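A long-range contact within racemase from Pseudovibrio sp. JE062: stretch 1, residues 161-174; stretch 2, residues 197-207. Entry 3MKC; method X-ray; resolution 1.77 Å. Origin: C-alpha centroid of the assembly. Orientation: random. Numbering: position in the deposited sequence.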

# COMPACT_ATOMS: atom_id res chain seq x y z
N TYR A 161 22.26 -7.62 3.31
CA TYR A 161 21.56 -7.23 2.10
C TYR A 161 22.10 -7.91 0.84
O TYR A 161 21.34 -8.27 -0.05
CB TYR A 161 21.62 -5.71 1.93
CG TYR A 161 20.37 -4.99 2.37
CD1 TYR A 161 19.20 -5.06 1.62
CD2 TYR A 161 20.35 -4.26 3.56
CE1 TYR A 161 18.03 -4.43 2.04
CE2 TYR A 161 19.19 -3.62 3.99
CZ TYR A 161 18.03 -3.71 3.23
OH TYR A 161 16.88 -3.10 3.66
N ALA A 162 23.41 -8.09 0.79
CA ALA A 162 24.07 -8.69 -0.36
C ALA A 162 23.35 -9.86 -1.03
O ALA A 162 23.04 -9.80 -2.22
CB ALA A 162 25.50 -9.11 0.01
N PRO A 163 23.06 -10.94 -0.28
CA PRO A 163 22.37 -12.07 -0.89
C PRO A 163 20.97 -11.75 -1.40
O PRO A 163 20.50 -12.36 -2.37
CB PRO A 163 22.37 -13.12 0.23
CG PRO A 163 22.33 -12.29 1.46
CD PRO A 163 23.32 -11.19 1.15
N LEU A 164 20.30 -10.80 -0.75
CA LEU A 164 18.96 -10.41 -1.18
C LEU A 164 19.07 -9.67 -2.51
O LEU A 164 18.28 -9.89 -3.42
CB LEU A 164 18.29 -9.51 -0.14
CG LEU A 164 17.92 -10.18 1.19
CD1 LEU A 164 17.32 -9.16 2.14
CD2 LEU A 164 16.94 -11.31 0.93
N LEU A 165 20.06 -8.80 -2.61
CA LEU A 165 20.27 -8.03 -3.83
C LEU A 165 20.69 -8.95 -4.99
O LEU A 165 20.22 -8.78 -6.12
CB LEU A 165 21.34 -6.95 -3.60
CG LEU A 165 21.00 -5.87 -2.56
CD1 LEU A 165 22.18 -4.92 -2.40
CD2 LEU A 165 19.76 -5.11 -3.01
N GLU A 166 21.56 -9.91 -4.71
CA GLU A 166 22.01 -10.83 -5.75
C GLU A 166 20.84 -11.68 -6.24
O GLU A 166 20.71 -11.94 -7.44
CB GLU A 166 23.13 -11.75 -5.22
CG GLU A 166 24.40 -11.03 -4.79
CD GLU A 166 25.17 -10.41 -5.95
OE1 GLU A 166 24.67 -10.44 -7.10
OE2 GLU A 166 26.28 -9.88 -5.71
N LYS A 167 19.97 -12.09 -5.32
CA LYS A 167 18.81 -12.90 -5.67
C LYS A 167 17.85 -12.11 -6.55
O LYS A 167 17.27 -12.65 -7.48
CB LYS A 167 18.08 -13.38 -4.41
CG LYS A 167 16.93 -14.34 -4.70
CD LYS A 167 16.34 -14.90 -3.41
CE LYS A 167 15.24 -15.90 -3.70
NZ LYS A 167 14.70 -16.51 -2.45
N ALA A 168 17.68 -10.82 -6.23
CA ALA A 168 16.79 -9.97 -7.01
C ALA A 168 17.27 -9.91 -8.45
O ALA A 168 16.47 -9.97 -9.38
CB ALA A 168 16.74 -8.56 -6.42
N LYS A 169 18.58 -9.80 -8.64
CA LYS A 169 19.15 -9.74 -9.98
C LYS A 169 18.95 -11.08 -10.69
O LYS A 169 18.70 -11.12 -11.90
CB LYS A 169 20.64 -9.40 -9.91
CG LYS A 169 20.91 -8.12 -9.14
CD LYS A 169 22.20 -7.44 -9.57
CE LYS A 169 23.43 -8.28 -9.29
NZ LYS A 169 24.67 -7.55 -9.68
N ALA A 170 19.06 -12.16 -9.92
CA ALA A 170 18.90 -13.50 -10.47
C ALA A 170 17.48 -13.72 -10.98
O ALA A 170 17.25 -14.52 -11.88
CB ALA A 170 19.24 -14.54 -9.40
N HIS A 171 16.52 -13.00 -10.39
CA HIS A 171 15.12 -13.11 -10.79
C HIS A 171 14.71 -11.94 -11.67
O HIS A 171 13.51 -11.71 -11.87
CB HIS A 171 14.21 -13.15 -9.56
CG HIS A 171 14.31 -14.41 -8.76
ND1 HIS A 171 15.47 -14.81 -8.15
CD2 HIS A 171 13.38 -15.34 -8.45
CE1 HIS A 171 15.26 -15.94 -7.49
NE2 HIS A 171 13.99 -16.28 -7.66
N ASN A 172 15.69 -11.20 -12.17
CA ASN A 172 15.43 -10.04 -13.02
C ASN A 172 14.40 -9.07 -12.44
O ASN A 172 13.53 -8.57 -13.17
CB ASN A 172 14.98 -10.48 -14.41
CG ASN A 172 16.07 -11.21 -15.17
OD1 ASN A 172 17.21 -10.75 -15.25
ND2 ASN A 172 15.73 -12.36 -15.74
N ILE A 173 14.49 -8.80 -11.15
CA ILE A 173 13.58 -7.85 -10.51
C ILE A 173 14.03 -6.48 -11.02
O ILE A 173 15.21 -6.14 -10.93
CB ILE A 173 13.70 -7.89 -8.97
CG1 ILE A 173 13.31 -9.28 -8.46
CG2 ILE A 173 12.82 -6.82 -8.34
CD1 ILE A 173 11.93 -9.73 -8.89
N ARG A 174 13.10 -5.71 -11.56
CA ARG A 174 13.42 -4.41 -12.13
C ARG A 174 13.81 -3.31 -11.14
O ARG A 174 14.48 -2.35 -11.51
CB ARG A 174 12.25 -3.91 -12.98
CG ARG A 174 11.77 -4.91 -14.02
CD ARG A 174 12.85 -5.22 -15.04
NE ARG A 174 12.38 -6.16 -16.06
CZ ARG A 174 11.51 -5.86 -17.02
NH1 ARG A 174 10.99 -4.65 -17.10
NH2 ARG A 174 11.15 -6.80 -17.89
N GLU A 197 27.78 1.29 -1.14
CA GLU A 197 28.16 -0.12 -1.15
C GLU A 197 27.04 -0.99 -1.68
O GLU A 197 27.29 -1.92 -2.45
CB GLU A 197 28.56 -0.58 0.26
CG GLU A 197 29.79 0.13 0.79
CD GLU A 197 30.99 -0.03 -0.12
OE1 GLU A 197 31.47 -1.17 -0.28
OE2 GLU A 197 31.44 0.99 -0.69
N LEU A 198 25.81 -0.69 -1.29
CA LEU A 198 24.67 -1.46 -1.75
C LEU A 198 24.46 -1.28 -3.24
O LEU A 198 24.14 -2.23 -3.95
CB LEU A 198 23.41 -1.06 -0.98
CG LEU A 198 23.43 -1.34 0.52
CD1 LEU A 198 22.07 -1.02 1.13
CD2 LEU A 198 23.76 -2.81 0.76
N ARG A 199 24.64 -0.05 -3.72
CA ARG A 199 24.48 0.23 -5.14
C ARG A 199 25.60 -0.48 -5.90
O ARG A 199 25.41 -0.93 -7.03
CB ARG A 199 24.55 1.73 -5.40
CG ARG A 199 24.63 2.10 -6.87
CD ARG A 199 23.47 1.51 -7.66
NE ARG A 199 22.49 2.51 -8.06
CZ ARG A 199 21.39 2.24 -8.75
NH1 ARG A 199 21.12 1.00 -9.12
NH2 ARG A 199 20.56 3.22 -9.08
N GLY A 200 26.77 -0.56 -5.27
CA GLY A 200 27.90 -1.22 -5.91
C GLY A 200 27.60 -2.69 -6.12
O GLY A 200 27.94 -3.26 -7.15
N ILE A 201 26.96 -3.30 -5.13
CA ILE A 201 26.58 -4.71 -5.18
C ILE A 201 25.47 -4.93 -6.20
O ILE A 201 25.56 -5.81 -7.05
CB ILE A 201 26.06 -5.20 -3.81
CG1 ILE A 201 27.17 -5.10 -2.76
CG2 ILE A 201 25.53 -6.62 -3.92
CD1 ILE A 201 26.71 -5.45 -1.36
N LEU A 202 24.43 -4.12 -6.10
CA LEU A 202 23.27 -4.23 -6.98
C LEU A 202 23.54 -3.94 -8.45
O LEU A 202 23.00 -4.60 -9.34
CB LEU A 202 22.16 -3.30 -6.48
CG LEU A 202 20.86 -3.33 -7.30
CD1 LEU A 202 20.25 -4.72 -7.22
CD2 LEU A 202 19.89 -2.28 -6.76
N GLY A 203 24.38 -2.95 -8.72
CA GLY A 203 24.65 -2.59 -10.10
C GLY A 203 23.70 -1.47 -10.46
O GLY A 203 22.77 -1.18 -9.71
N HIS A 204 23.93 -0.83 -11.60
CA HIS A 204 23.08 0.28 -12.02
C HIS A 204 21.94 -0.11 -12.95
O HIS A 204 21.09 0.72 -13.27
CB HIS A 204 23.95 1.36 -12.68
CG HIS A 204 24.65 2.26 -11.70
ND1 HIS A 204 24.17 3.51 -11.36
CD2 HIS A 204 25.78 2.08 -10.98
CE1 HIS A 204 24.98 4.06 -10.48
NE2 HIS A 204 25.96 3.21 -10.22
N ASP A 205 21.92 -1.37 -13.36
CA ASP A 205 20.87 -1.86 -14.25
C ASP A 205 19.52 -1.95 -13.55
O ASP A 205 18.48 -1.82 -14.17
CB ASP A 205 21.23 -3.24 -14.80
CG ASP A 205 22.09 -3.16 -16.04
OD1 ASP A 205 22.57 -2.05 -16.38
OD2 ASP A 205 22.29 -4.21 -16.69
N THR A 206 19.56 -2.17 -12.24
CA THR A 206 18.35 -2.29 -11.44
C THR A 206 18.09 -1.00 -10.67
O THR A 206 18.99 -0.48 -10.02
CB THR A 206 18.49 -3.44 -10.43
OG1 THR A 206 18.91 -4.63 -11.12
CG2 THR A 206 17.17 -3.71 -9.73
N ASP A 207 16.88 -0.48 -10.74
CA ASP A 207 16.56 0.74 -10.01
C ASP A 207 16.62 0.47 -8.52
O ASP A 207 16.23 -0.60 -8.06
CB ASP A 207 15.17 1.25 -10.38
CG ASP A 207 15.20 2.20 -11.56
OD1 ASP A 207 16.00 3.15 -11.52
OD2 ASP A 207 14.41 1.99 -12.51
O HOH W 1 17.74 -7.07 -11.70

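How do the two backbones lie against each other? Each stretch opens with the last turns of a helix, 161-170 in one and 197-202 in the other, and the two run in roughly the same direction, their axes 34° apart and 9.6 Å at closest approach. Leu165 and Leu202 mark a near point, with CA atoms 5.8 Å apart. Beyond the helices the chains meet again, and the CA atoms of Arg174 and Thr206 come within 5.4 Å. Apolar side chains meet between the helices, a lysine adds polar bonds at the end of the second helix, and a backbone bond and a water join the chains beyond.

What fills the space between the helices? Leu165 points toward the other stretch and reaches three residues: its CD1 lies 4.1 Å from both Leu198 CD2 and Ile201 CG2, while its CD2 is 4.3 Å from Leu202 CD1. Ile201 points back toward stretch 1, and its CD1 packs 4.1 Å from Ala162 CB, where a small side chain meets a long one. Tyr161 CB sits 3.8 Å from Leu198 CD2; its hydroxyl is hydrogen-bonded elsewhere in the structure. These carbon atoms offer no donor or acceptor, and they contribute by packing against one another.

What satisfies the carbonyls at the end of the second helix? In the last turn of a helix, carbonyl oxygens run out of amide partners further along, and here a lysine from the other stretch supplies a donor. The CA-to-CB bond of Lys169 points sideways, but the end of the chain comes nearer, and NZ donates to Ile201 O at 3.3 Å and more weakly to Leu202 O at 3.4 Å. The aliphatic part of the chain packs on the way, with CG 4.0 Å from Leu202 CD1. The same NZ forms a long salt bridge with Glu166 OE1, 3.9 Å away and one turn back, so the ammonium group faces a carboxylate as well as two carbonyls. The next residue, Gly203, has positive phi, and a CB there would be jammed against the carbonyl O of Leu202. Its own carbonyl is also satisfied: Arg199 NH1 donates to Gly203 O at 2.8 Å and to Thr206 O at 2.7 Å, tying the turn after the helix back to the helix itself.

How are the chains joined beyond the helices? The direct link is between backbones: Asp207 N donates to Arg174 O at 3.1 Å, with an N-H...O angle of 150°. Beside it Thr206 points toward stretch 1, placing CG2 3.3 Å from Ile173 O and 3.5 Å from Arg174 O; the methyl group packs against these oxygens without hydrogen-bonding to them. Ile173 O is instead satisfied by water 1, which donates to it at 2.8 Å. That water also lies 2.8 Å from Thr206 OG1 in a hydrogen bond, and so bridges the two stretches, giving the hydroxyl of the buried Thr206 a partner.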